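Local coordinates for phosphoribosylaminoimidazole carboxylase, ATPase subunit (Thermus thermophilus, PDB 3AW8), which probably catalyses the ATP-dependent carboxylation of 5-aminoimidazole ribonucleotide with bicarbonate to N5-carboxyaminoimidazole ribonucleotide in purine biosynthesis, at residues A[125-130]-A[169-174]; A[133-138]-A[148-153]; A[178-183]-A[201-206]. One frame throughout, in Å; residues are numbered along the deposited sequence.

Contact 1: A[125-130]-A[169-174]; sequences EGLKRV and LILEGF. With AMP (adenosine monophosphate), chain C.
Leu127, in the last turn of helix 120-127, meets Leu171 of strand 169-173 through methyl groups, CD1 of Leu127 lying 4.3 Å from CD2 of Leu171. Leu127 also packs on Ala157 and Leu158 of helix 154-161, which joins it in covering this face of the sheet. Beyond the helix, the chain comes closer to the strand at Val130, which carries most of the contact. Its CG1 stands anti to the backbone N (chi1 170°) and fits between two residues of the strand, 3.5 Å from CD1 of Leu171 and 3.5 Å from CA of Gly173. The CG2 methyl of Val130 touches the same Leu171 CD1 more loosely, at 4.0 Å. CG1 lies against the bare backbone of Gly173, where a side chain would point at Val130. Between Leu171 and Gly173, Glu172 points away from Val130; its OE1 lies 3.6 Å from N6 of AMP, and its main polar partner is Lys137. Next along the chain, the Phe174 ring has C2 of the adenine over one face, 3.8 Å from CE1. Helices packed on one face of an antiparallel sheet, with nucleotide on the other, are the build of the small ATP-grasp subdomain.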
loop_
_atom_site.group_PDB
_atom_site.type_symbol
_atom_site.label_atom_id
_atom_site.label_comp_id
_atom_site.label_asym_id
_atom_site.label_seq_id
_atom_site.Cartn_x
_atom_site.Cartn_y
_atom_site.Cartn_z
ATOM N N GLU A 125 -14.531 46.102 -20.343
ATOM C CA GLU A 125 -14.923 45.397 -21.563
ATOM C C GLU A 125 -15.687 44.117 -21.249
ATOM O O GLU A 125 -16.468 43.627 -22.068
ATOM C CB GLU A 125 -13.673 45.061 -22.386
ATOM C CG GLU A 125 -13.922 44.194 -23.610
ATOM C CD GLU A 125 -14.842 44.851 -24.620
ATOM O OE1 GLU A 125 -14.533 45.977 -25.069
ATOM O OE2 GLU A 125 -15.873 44.237 -24.965
ATOM N N GLY A 126 -15.455 43.580 -20.056
ATOM C CA GLY A 126 -16.129 42.362 -19.661
ATOM C C GLY A 126 -16.658 42.371 -18.243
ATOM O O GLY A 126 -17.306 41.417 -17.821
ATOM N N LEU A 127 -16.398 43.444 -17.503
ATOM C CA LEU A 127 -16.859 43.516 -16.125
ATOM C C LEU A 127 -18.371 43.402 -16.038
ATOM O O LEU A 127 -18.903 43.041 -14.991
ATOM C CB LEU A 127 -16.400 44.815 -15.460
ATOM C CG LEU A 127 -16.525 44.851 -13.932
ATOM C CD1 LEU A 127 -15.875 43.616 -13.333
ATOM C CD2 LEU A 127 -15.865 46.111 -13.390
ATOM N N LYS A 128 -19.067 43.707 -17.130
ATOM C CA LYS A 128 -20.522 43.598 -17.126
ATOM C C LYS A 128 -20.962 42.370 -17.922
ATOM O O LYS A 128 -21.959 41.729 -17.580
ATOM C CB LYS A 128 -21.178 44.860 -17.702
ATOM C CG LYS A 128 -22.592 45.129 -17.155
ATOM C CD LYS A 128 -23.560 43.982 -17.450
ATOM C CE LYS A 128 -24.855 44.095 -16.653
ATOM N NZ LYS A 128 -25.658 45.291 -17.024
ATOM N N ARG A 129 -20.227 42.035 -18.981
ATOM C CA ARG A 129 -20.581 40.863 -19.779
ATOM C C ARG A 129 -20.226 39.602 -18.999
ATOM O O ARG A 129 -20.159 38.507 -19.559
ATOM C CB ARG A 129 -19.854 40.868 -21.129
ATOM C CG ARG A 129 -18.350 40.802 -21.031
ATOM C CD ARG A 129 -17.693 40.705 -22.401
ATOM N NE ARG A 129 -17.952 39.419 -23.048
ATOM C CZ ARG A 129 -17.390 39.026 -24.188
ATOM N NH1 ARG A 129 -16.531 39.819 -24.817
ATOM N NH2 ARG A 129 -17.681 37.835 -24.698
ATOM N N VAL A 130 -19.998 39.778 -17.698
ATOM C CA VAL A 130 -19.661 38.685 -16.790
ATOM C C VAL A 130 -20.580 38.741 -15.574
ATOM O O VAL A 130 -21.370 37.828 -15.340
ATOM C CB VAL A 130 -18.191 38.776 -16.309
ATOM C CG1 VAL A 130 -17.943 37.774 -15.195
ATOM C CG2 VAL A 130 -17.249 38.497 -17.467
ATOM N N LEU A 169 -4.243 38.808 -16.303
ATOM C CA LEU A 169 -5.216 38.379 -15.312
ATOM C C LEU A 169 -6.494 37.909 -15.993
ATOM O O LEU A 169 -6.709 38.155 -17.181
ATOM C CB LEU A 169 -5.522 39.534 -14.361
ATOM C CG LEU A 169 -4.305 40.250 -13.765
ATOM C CD1 LEU A 169 -4.773 41.421 -12.919
ATOM C CD2 LEU A 169 -3.477 39.283 -12.934
ATOM N N ILE A 170 -7.342 37.227 -15.236
ATOM C CA ILE A 170 -8.596 36.724 -15.775
ATOM C C ILE A 170 -9.761 37.093 -14.861
ATOM O O ILE A 170 -9.633 37.075 -13.634
ATOM C CB ILE A 170 -8.540 35.190 -15.957
ATOM C CG1 ILE A 170 -9.856 34.684 -16.541
ATOM C CG2 ILE A 170 -8.236 34.521 -14.630
ATOM C CD1 ILE A 170 -9.840 33.216 -16.884
ATOM N N LEU A 171 -10.893 37.437 -15.466
ATOM C CA LEU A 171 -12.078 37.818 -14.708
ATOM C C LEU A 171 -13.085 36.677 -14.785
ATOM O O LEU A 171 -13.520 36.289 -15.871
ATOM C CB LEU A 171 -12.677 39.111 -15.290
ATOM C CG LEU A 171 -13.643 39.994 -14.481
ATOM C CD1 LEU A 171 -14.975 39.288 -14.282
ATOM C CD2 LEU A 171 -13.014 40.351 -13.143
ATOM N N GLU A 172 -13.430 36.132 -13.623
ATOM C CA GLU A 172 -14.383 35.031 -13.538
ATOM C C GLU A 172 -15.614 35.455 -12.761
ATOM O O GLU A 172 -15.511 36.078 -11.702
ATOM C CB GLU A 172 -13.756 33.811 -12.849
ATOM C CG GLU A 172 -12.913 32.915 -13.752
ATOM C CD GLU A 172 -12.428 31.652 -13.044
ATOM O OE1 GLU A 172 -13.268 30.929 -12.458
ATOM O OE2 GLU A 172 -11.207 31.377 -13.082
ATOM N N GLY A 173 -16.781 35.108 -13.288
ATOM C CA GLY A 173 -18.011 35.463 -12.615
ATOM C C GLY A 173 -18.273 34.559 -11.430
ATOM O O GLY A 173 -18.475 33.356 -11.601
ATOM N N PHE A 174 -18.257 35.134 -10.228
ATOM C CA PHE A 174 -18.509 34.378 -9.002
ATOM C C PHE A 174 -19.666 33.421 -9.242
ATOM O O PHE A 174 -20.654 33.782 -9.878
ATOM C CB PHE A 174 -18.878 35.326 -7.859
ATOM C CG PHE A 174 -19.154 34.631 -6.553
ATOM C CD1 PHE A 174 -18.149 34.492 -5.596
ATOM C CD2 PHE A 174 -20.416 34.104 -6.282
ATOM C CE1 PHE A 174 -18.397 33.838 -4.384
ATOM C CE2 PHE A 174 -20.676 33.447 -5.076
ATOM C CZ PHE A 174 -19.662 33.315 -4.125
HETATM P P AMP C . -8.064 28.059 -6.847
HETATM O O1P AMP C . -7.560 26.665 -6.717
HETATM O O2P AMP C . -9.151 28.130 -8.041
HETATM O O3P AMP C . -6.834 29.044 -7.174
HETATM O "O5'" AMP C . -8.752 28.529 -5.450
HETATM C "C5'" AMP C . -9.878 27.673 -5.181
HETATM C "C4'" AMP C . -10.714 28.262 -4.028
HETATM O "O4'" AMP C . -11.319 29.542 -4.406
HETATM C "C3'" AMP C . -11.863 27.321 -3.621
HETATM O "O3'" AMP C . -11.988 27.274 -2.193
HETATM C "C2'" AMP C . -13.110 27.901 -4.302
HETATM O "O2'" AMP C . -14.271 27.746 -3.474
HETATM C "C1'" AMP C . -12.770 29.385 -4.566
HETATM N N9 AMP C . -13.188 29.784 -5.933
HETATM C C8 AMP C . -12.430 29.717 -7.076
HETATM N N7 AMP C . -13.108 30.148 -8.100
HETATM C C5 AMP C . -14.338 30.522 -7.696
HETATM C C6 AMP C . -15.488 31.056 -8.339
HETATM N N6 AMP C . -15.482 31.302 -9.701
HETATM N N1 AMP C . -16.588 31.319 -7.595
HETATM C C2 AMP C . -16.614 31.088 -6.274
HETATM N N3 AMP C . -15.554 30.587 -5.633
HETATM C C4 AMP C . -14.412 30.292 -6.293
#

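Contact 2: A[133-138]-A[148-153]; sequences PALLKT and QALVRT. With AMP (adenosine monophosphate), chain C.
NZ of Lys137 is held by two groups: it gives a weak hydrogen bond of 3.1 Å to N7 of AMP and forms a salt bridge with OE2 of Glu172 on the neighbouring strand. The lysine chain is extended beyond CG and runs beside Gln148, both pointing the same way, with CB of Lys137 3.2 Å from CB of Gln148 in a non-hydrogen-bonded pair of the antiparallel hairpin 134-138/148-151. The Gln148 chain is also extended (chi2 -177°), and its NE2 makes weak bonds to O3P of AMP at 2.8 Å and to O5' of AMP at 3.4 Å. An alanine here, lacking the amide, would probably leave O3P and O5' without this donor and a gap beside the lysine CD. On the same face, Leu135 supplies an apolar floor for the adenine, its CD2 3.5 Å from C5 of AMP, while its CD1 meets Leu150 CD1 at 3.9 Å. Paired backbone bonds at Ala134 with Val151 and at Leu136 with Ala149 fix the register, the shortest being Val151 N to Ala134 O at 2.7 Å. One face of the hairpin thus combines an apolar surface for the base with N-H donors for N7 and phosphate.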
loop_
_atom_site.group_PDB
_atom_site.type_symbol
_atom_site.label_atom_id
_atom_site.label_comp_id
_atom_site.label_asym_id
_atom_site.label_seq_id
_atom_site.Cartn_x
_atom_site.Cartn_y
_atom_site.Cartn_z
ATOM N N PRO A 133 -20.951 40.139 -7.768
ATOM C CA PRO A 133 -19.497 40.050 -7.589
ATOM C C PRO A 133 -18.825 39.096 -8.576
ATOM O O PRO A 133 -19.485 38.476 -9.413
ATOM C CB PRO A 133 -19.361 39.577 -6.143
ATOM C CG PRO A 133 -20.544 40.213 -5.481
ATOM C CD PRO A 133 -21.642 39.932 -6.482
ATOM N N ALA A 134 -17.506 38.989 -8.475
ATOM C CA ALA A 134 -16.744 38.114 -9.350
ATOM C C ALA A 134 -15.310 38.022 -8.853
ATOM O O ALA A 134 -14.935 38.690 -7.885
ATOM C CB ALA A 134 -16.776 38.647 -10.777
ATOM N N LEU A 135 -14.512 37.186 -9.508
ATOM C CA LEU A 135 -13.117 37.030 -9.122
ATOM C C LEU A 135 -12.169 37.493 -10.208
ATOM O O LEU A 135 -12.444 37.362 -11.402
ATOM C CB LEU A 135 -12.792 35.576 -8.792
ATOM C CG LEU A 135 -13.479 34.924 -7.600
ATOM C CD1 LEU A 135 -14.932 34.635 -7.945
ATOM C CD2 LEU A 135 -12.747 33.643 -7.256
ATOM N N LEU A 136 -11.045 38.038 -9.768
ATOM C CA LEU A 136 -10.010 38.514 -10.665
ATOM C C LEU A 136 -8.754 37.798 -10.197
ATOM O O LEU A 136 -8.305 38.006 -9.065
ATOM C CB LEU A 136 -9.832 40.024 -10.522
ATOM C CG LEU A 136 -8.963 40.714 -11.572
ATOM C CD1 LEU A 136 -9.670 40.659 -12.922
ATOM C CD2 LEU A 136 -8.707 42.153 -11.160
ATOM N N LYS A 137 -8.197 36.946 -11.050
ATOM C CA LYS A 137 -6.998 36.207 -10.675
ATOM C C LYS A 137 -5.929 36.129 -11.754
ATOM O O LYS A 137 -6.222 36.142 -12.951
ATOM C CB LYS A 137 -7.381 34.797 -10.218
ATOM C CG LYS A 137 -8.633 34.246 -10.876
ATOM C CD LYS A 137 -9.096 32.974 -10.181
ATOM C CE LYS A 137 -10.478 32.569 -10.651
ATOM N NZ LYS A 137 -10.960 31.337 -9.971
ATOM N N THR A 138 -4.680 36.061 -11.307
ATOM C CA THR A 138 -3.547 35.965 -12.210
ATOM C C THR A 138 -3.718 34.694 -13.034
ATOM O O THR A 138 -4.038 33.638 -12.489
ATOM C CB THR A 138 -2.219 35.903 -11.423
ATOM O OG1 THR A 138 -1.127 35.746 -12.337
ATOM C CG2 THR A 138 -2.228 34.740 -10.444
ATOM N N GLN A 148 -4.928 35.869 -6.421
ATOM C CA GLN A 148 -6.317 36.104 -6.816
ATOM C C GLN A 148 -7.039 36.951 -5.772
ATOM O O GLN A 148 -6.556 37.119 -4.652
ATOM C CB GLN A 148 -7.060 34.772 -7.010
ATOM C CG GLN A 148 -7.208 33.910 -5.758
ATOM C CD GLN A 148 -7.885 32.577 -6.047
ATOM O OE1 GLN A 148 -9.020 32.533 -6.524
ATOM N NE2 GLN A 148 -7.187 31.482 -5.759
ATOM N N ALA A 149 -8.196 37.488 -6.144
ATOM C CA ALA A 149 -8.964 38.316 -5.226
ATOM C C ALA A 149 -10.414 38.470 -5.665
ATOM O O ALA A 149 -10.702 38.820 -6.811
ATOM C CB ALA A 149 -8.311 39.686 -5.091
ATOM N N LEU A 150 -11.324 38.192 -4.738
ATOM C CA LEU A 150 -12.750 38.311 -4.994
ATOM C C LEU A 150 -13.085 39.793 -4.953
ATOM O O LEU A 150 -12.527 40.538 -4.150
ATOM C CB LEU A 150 -13.538 37.561 -3.919
ATOM C CG LEU A 150 -15.063 37.710 -3.884
ATOM C CD1 LEU A 150 -15.658 37.398 -5.247
ATOM C CD2 LEU A 150 -15.634 36.776 -2.826
ATOM N N VAL A 151 -13.988 40.229 -5.822
ATOM C CA VAL A 151 -14.355 41.634 -5.850
ATOM C C VAL A 151 -15.855 41.837 -5.986
ATOM O O VAL A 151 -16.500 41.229 -6.843
ATOM C CB VAL A 151 -13.643 42.364 -7.003
ATOM C CG1 VAL A 151 -14.068 43.816 -7.036
ATOM C CG2 VAL A 151 -12.140 42.266 -6.823
ATOM N N ARG A 152 -16.400 42.703 -5.132
ATOM C CA ARG A 152 -17.826 43.005 -5.132
ATOM C C ARG A 152 -18.099 44.384 -5.730
ATOM O O ARG A 152 -18.922 44.529 -6.641
ATOM C CB ARG A 152 -18.378 42.967 -3.703
ATOM C CG ARG A 152 -18.004 41.730 -2.910
ATOM C CD ARG A 152 -18.804 41.654 -1.621
ATOM N NE ARG A 152 -18.410 40.518 -0.794
ATOM C CZ ARG A 152 -17.265 40.441 -0.124
ATOM N NH1 ARG A 152 -16.390 41.438 -0.176
ATOM N NH2 ARG A 152 -16.993 39.364 0.598
ATOM N N THR A 153 -17.398 45.391 -5.214
ATOM C CA THR A 153 -17.571 46.769 -5.665
ATOM C C THR A 153 -17.133 46.995 -7.107
ATOM O O THR A 153 -16.041 46.594 -7.503
ATOM C CB THR A 153 -16.783 47.742 -4.779
ATOM O OG1 THR A 153 -16.802 47.276 -3.425
ATOM C CG2 THR A 153 -17.404 49.130 -4.840
HETATM P P AMP C . -8.064 28.059 -6.847
HETATM O O1P AMP C . -7.560 26.665 -6.717
HETATM O O2P AMP C . -9.151 28.130 -8.041
HETATM O O3P AMP C . -6.834 29.044 -7.174
HETATM O "O5'" AMP C . -8.752 28.529 -5.450
HETATM C "C5'" AMP C . -9.878 27.673 -5.181
HETATM C "C4'" AMP C . -10.714 28.262 -4.028
HETATM O "O4'" AMP C . -11.319 29.542 -4.406
HETATM C "C3'" AMP C . -11.863 27.321 -3.621
HETATM O "O3'" AMP C . -11.988 27.274 -2.193
HETATM C "C2'" AMP C . -13.110 27.901 -4.302
HETATM O "O2'" AMP C . -14.271 27.746 -3.474
HETATM C "C1'" AMP C . -12.770 29.385 -4.566
HETATM N N9 AMP C . -13.188 29.784 -5.933
HETATM C C8 AMP C . -12.430 29.717 -7.076
HETATM N N7 AMP C . -13.108 30.148 -8.100
HETATM C C5 AMP C . -14.338 30.522 -7.696
HETATM C C6 AMP C . -15.488 31.056 -8.339
HETATM N N6 AMP C . -15.482 31.302 -9.701
HETATM N N1 AMP C . -16.588 31.319 -7.595
HETATM C C2 AMP C . -16.614 31.088 -6.274
HETATM N N3 AMP C . -15.554 30.587 -5.633
HETATM C C4 AMP C . -14.412 30.292 -6.293
#

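Contact 3: A[178-183]-A[201-206]; sequences DREVSL and NRHWGG. With AMP (adenosine monophosphate), chain C.
Glu180 and His203 meet with a carboxylate oxygen against a ring carbon: OE1 of Glu180 lies 3.0 Å from CD2 of His203, at the edge of the imidazole and in its plane. The two side chains cross at about a right angle, with carboxylate and ring planes 46° apart. The same OE1 accepts a hydrogen bond of 3.1 Å from the ribose O2' of AMP and another from a water, which in turn accepts the backbone N-H of His203. The ribose hydroxyl and the water thus both donate to this one oxygen, and the water ties it to the opposite strand. His203 reaches the ribose as well, its CB 3.3 Å from O3' of AMP. Both residues belong to the hairpin of strands 179-187 and 193-204 in the large antiparallel sheet of the ATP-grasp fold. Here the short segments diverge, their directions 124° apart, and a single direct backbone bond joins them, Asn201 N to Glu180 O at 3.0 Å. A second water bridges the spread strands, accepting from Glu180 N and donating to Asn201 O at 2.6 Å. Farther along, OD1 of Asn201 lies 3.0 Å from OG of Ser182, a hydroxyl that bonds Ser266, while ND2 of Asn201 bonds Ser211.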
loop_
_atom_site.group_PDB
_atom_site.type_symbol
_atom_site.label_atom_id
_atom_site.label_comp_id
_atom_site.label_asym_id
_atom_site.label_seq_id
_atom_site.Cartn_x
_atom_site.Cartn_y
_atom_site.Cartn_z
ATOM N N ASP A 178 -23.585 24.638 -5.061
ATOM C CA ASP A 178 -24.150 23.811 -4.004
ATOM C C ASP A 178 -22.954 23.191 -3.295
ATOM O O ASP A 178 -22.908 23.101 -2.066
ATOM C CB ASP A 178 -25.021 22.709 -4.614
ATOM C CG ASP A 178 -26.245 23.257 -5.341
ATOM O OD1 ASP A 178 -26.763 22.555 -6.242
ATOM O OD2 ASP A 178 -26.692 24.378 -5.004
ATOM N N ARG A 179 -21.982 22.771 -4.097
ATOM C CA ARG A 179 -20.758 22.172 -3.585
ATOM C C ARG A 179 -19.720 22.088 -4.696
ATOM O O ARG A 179 -20.000 22.388 -5.861
ATOM C CB ARG A 179 -21.028 20.762 -3.059
ATOM C CG ARG A 179 -21.450 19.783 -4.143
ATOM C CD ARG A 179 -21.692 18.395 -3.582
ATOM N NE ARG A 179 -22.264 17.522 -4.598
ATOM C CZ ARG A 179 -22.601 16.254 -4.392
ATOM N NH1 ARG A 179 -23.117 15.533 -5.384
ATOM N NH2 ARG A 179 -22.421 15.710 -3.193
ATOM N N GLU A 180 -18.516 21.683 -4.310
ATOM C CA GLU A 180 -17.423 21.511 -5.244
ATOM C C GLU A 180 -17.201 20.011 -5.353
ATOM O O GLU A 180 -17.279 19.291 -4.359
ATOM C CB GLU A 180 -16.160 22.205 -4.725
ATOM C CG GLU A 180 -16.127 23.694 -5.031
ATOM C CD GLU A 180 -14.891 24.385 -4.491
ATOM O OE1 GLU A 180 -14.887 24.754 -3.295
ATOM O OE2 GLU A 180 -13.918 24.554 -5.260
ATOM N N VAL A 181 -16.969 19.532 -6.565
ATOM C CA VAL A 181 -16.725 18.116 -6.766
ATOM C C VAL A 181 -15.605 17.954 -7.779
ATOM O O VAL A 181 -15.243 18.904 -8.470
ATOM C CB VAL A 181 -18.005 17.370 -7.259
ATOM C CG1 VAL A 181 -19.108 17.497 -6.216
ATOM C CG2 VAL A 181 -18.463 17.912 -8.607
ATOM N N SER A 182 -15.037 16.760 -7.854
ATOM C CA SER A 182 -13.966 16.513 -8.808
ATOM C C SER A 182 -14.085 15.099 -9.320
ATOM O O SER A 182 -14.619 14.223 -8.639
ATOM C CB SER A 182 -12.594 16.712 -8.155
ATOM O OG SER A 182 -12.307 15.665 -7.254
ATOM N N LEU A 183 -13.596 14.881 -10.532
ATOM C CA LEU A 183 -13.648 13.559 -11.131
ATOM C C LEU A 183 -12.255 13.148 -11.567
ATOM O O LEU A 183 -11.652 13.794 -12.424
ATOM C CB LEU A 183 -14.586 13.554 -12.342
ATOM C CG LEU A 183 -14.678 12.204 -13.058
ATOM C CD1 LEU A 183 -16.097 11.689 -12.982
ATOM C CD2 LEU A 183 -14.235 12.343 -14.501
ATOM N N ASN A 201 -15.454 17.722 -2.593
ATOM C CA ASN A 201 -14.312 18.331 -1.920
ATOM C C ASN A 201 -14.695 19.611 -1.198
ATOM O O ASN A 201 -15.431 20.432 -1.729
ATOM C CB ASN A 201 -13.211 18.620 -2.945
ATOM C CG ASN A 201 -13.009 17.471 -3.910
ATOM O OD1 ASN A 201 -13.099 17.641 -5.129
ATOM N ND2 ASN A 201 -12.749 16.283 -3.367
ATOM N N ARG A 202 -14.199 19.773 0.021
ATOM C CA ARG A 202 -14.496 20.964 0.795
ATOM C C ARG A 202 -13.219 21.703 1.095
ATOM O O ARG A 202 -12.282 21.136 1.657
ATOM C CB ARG A 202 -15.186 20.605 2.105
ATOM C CG ARG A 202 -16.504 19.916 1.908
ATOM C CD ARG A 202 -17.205 19.758 3.224
ATOM N NE ARG A 202 -18.481 19.086 3.048
ATOM C CZ ARG A 202 -19.242 18.677 4.054
ATOM N NH1 ARG A 202 -18.845 18.879 5.306
ATOM N NH2 ARG A 202 -20.389 18.062 3.804
ATOM N N HIS A 203 -13.191 22.973 0.723
ATOM C CA HIS A 203 -12.020 23.794 0.938
ATOM C C HIS A 203 -12.283 24.782 2.051
ATOM O O HIS A 203 -13.431 25.111 2.341
ATOM C CB HIS A 203 -11.679 24.553 -0.343
ATOM C CG HIS A 203 -11.494 23.667 -1.534
ATOM N ND1 HIS A 203 -10.328 22.970 -1.769
ATOM C CD2 HIS A 203 -12.348 23.320 -2.526
ATOM C CE1 HIS A 203 -10.474 22.229 -2.854
ATOM N NE2 HIS A 203 -11.690 22.424 -3.332
ATOM N N TRP A 204 -11.208 25.248 2.668
ATOM C CA TRP A 204 -11.298 26.216 3.734
ATOM C C TRP A 204 -9.941 26.892 3.823
ATOM O O TRP A 204 -8.917 26.226 4.011
ATOM C CB TRP A 204 -11.654 25.521 5.053
ATOM C CG TRP A 204 -12.063 26.461 6.161
ATOM C CD1 TRP A 204 -11.264 26.979 7.145
ATOM C CD2 TRP A 204 -13.379 26.981 6.398
ATOM N NE1 TRP A 204 -12.003 27.786 7.984
ATOM C CE2 TRP A 204 -13.304 27.805 7.547
ATOM C CE3 TRP A 204 -14.614 26.832 5.752
ATOM C CZ2 TRP A 204 -14.417 28.472 8.062
ATOM C CZ3 TRP A 204 -15.723 27.497 6.263
ATOM C CH2 TRP A 204 -15.615 28.307 7.409
ATOM N N GLY A 205 -9.936 28.214 3.675
ATOM C CA GLY A 205 -8.692 28.957 3.735
ATOM C C GLY A 205 -7.881 28.742 2.468
ATOM O O GLY A 205 -6.659 28.928 2.454
ATOM N N GLY A 206 -8.575 28.344 1.405
ATOM C CA GLY A 206 -7.923 28.103 0.137
ATOM C C GLY A 206 -7.181 26.780 0.097
ATOM O O GLY A 206 -6.326 26.578 -0.777
HETATM P P AMP C . -8.064 28.059 -6.847
HETATM O O1P AMP C . -7.560 26.665 -6.717
HETATM O O2P AMP C . -9.151 28.130 -8.041
HETATM O O3P AMP C . -6.834 29.044 -7.174
HETATM O "O5'" AMP C . -8.752 28.529 -5.450
HETATM C "C5'" AMP C . -9.878 27.673 -5.181
HETATM C "C4'" AMP C . -10.714 28.262 -4.028
HETATM O "O4'" AMP C . -11.319 29.542 -4.406
HETATM C "C3'" AMP C . -11.863 27.321 -3.621
HETATM O "O3'" AMP C . -11.988 27.274 -2.193
HETATM C "C2'" AMP C . -13.110 27.901 -4.302
HETATM O "O2'" AMP C . -14.271 27.746 -3.474
HETATM C "C1'" AMP C . -12.770 29.385 -4.566
HETATM N N9 AMP C . -13.188 29.784 -5.933
HETATM C C8 AMP C . -12.430 29.717 -7.076
HETATM N N7 AMP C . -13.108 30.148 -8.100
HETATM C C5 AMP C . -14.338 30.522 -7.696
HETATM C C6 AMP C . -15.488 31.056 -8.339
HETATM N N6 AMP C . -15.482 31.302 -9.701
HETATM N N1 AMP C . -16.588 31.319 -7.595
HETATM C C2 AMP C . -16.614 31.088 -6.274
HETATM N N3 AMP C . -15.554 30.587 -5.633
HETATM C C4 AMP C . -14.412 30.292 -6.293
HETATM O O HOH W 1 -15.415 24.162 -0.566
HETATM O O HOH W 2 -17.972 21.112 -1.609
#

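Overall arrangement
All three contacts belong to the ATP-grasp domain and touch the same AMP. Contacts 1 and 2 have centres about 9 Å apart and share the four-stranded antiparallel sheet, where strands 169-173 and 134-138 are neighbours. Along the chain, both segments of contact 2 come between the two segments of contact 1. Contact 3 follows both in sequence and belongs to the eight-stranded antiparallel sheet, its centre about 22 Å from that of contact 1 and 18 Å from that of contact 2. The nucleotide therefore lies between two sheets: in these contacts the first supplies base and phosphate partners, the second ribose partners, in keeping with the ATP-grasp architecture.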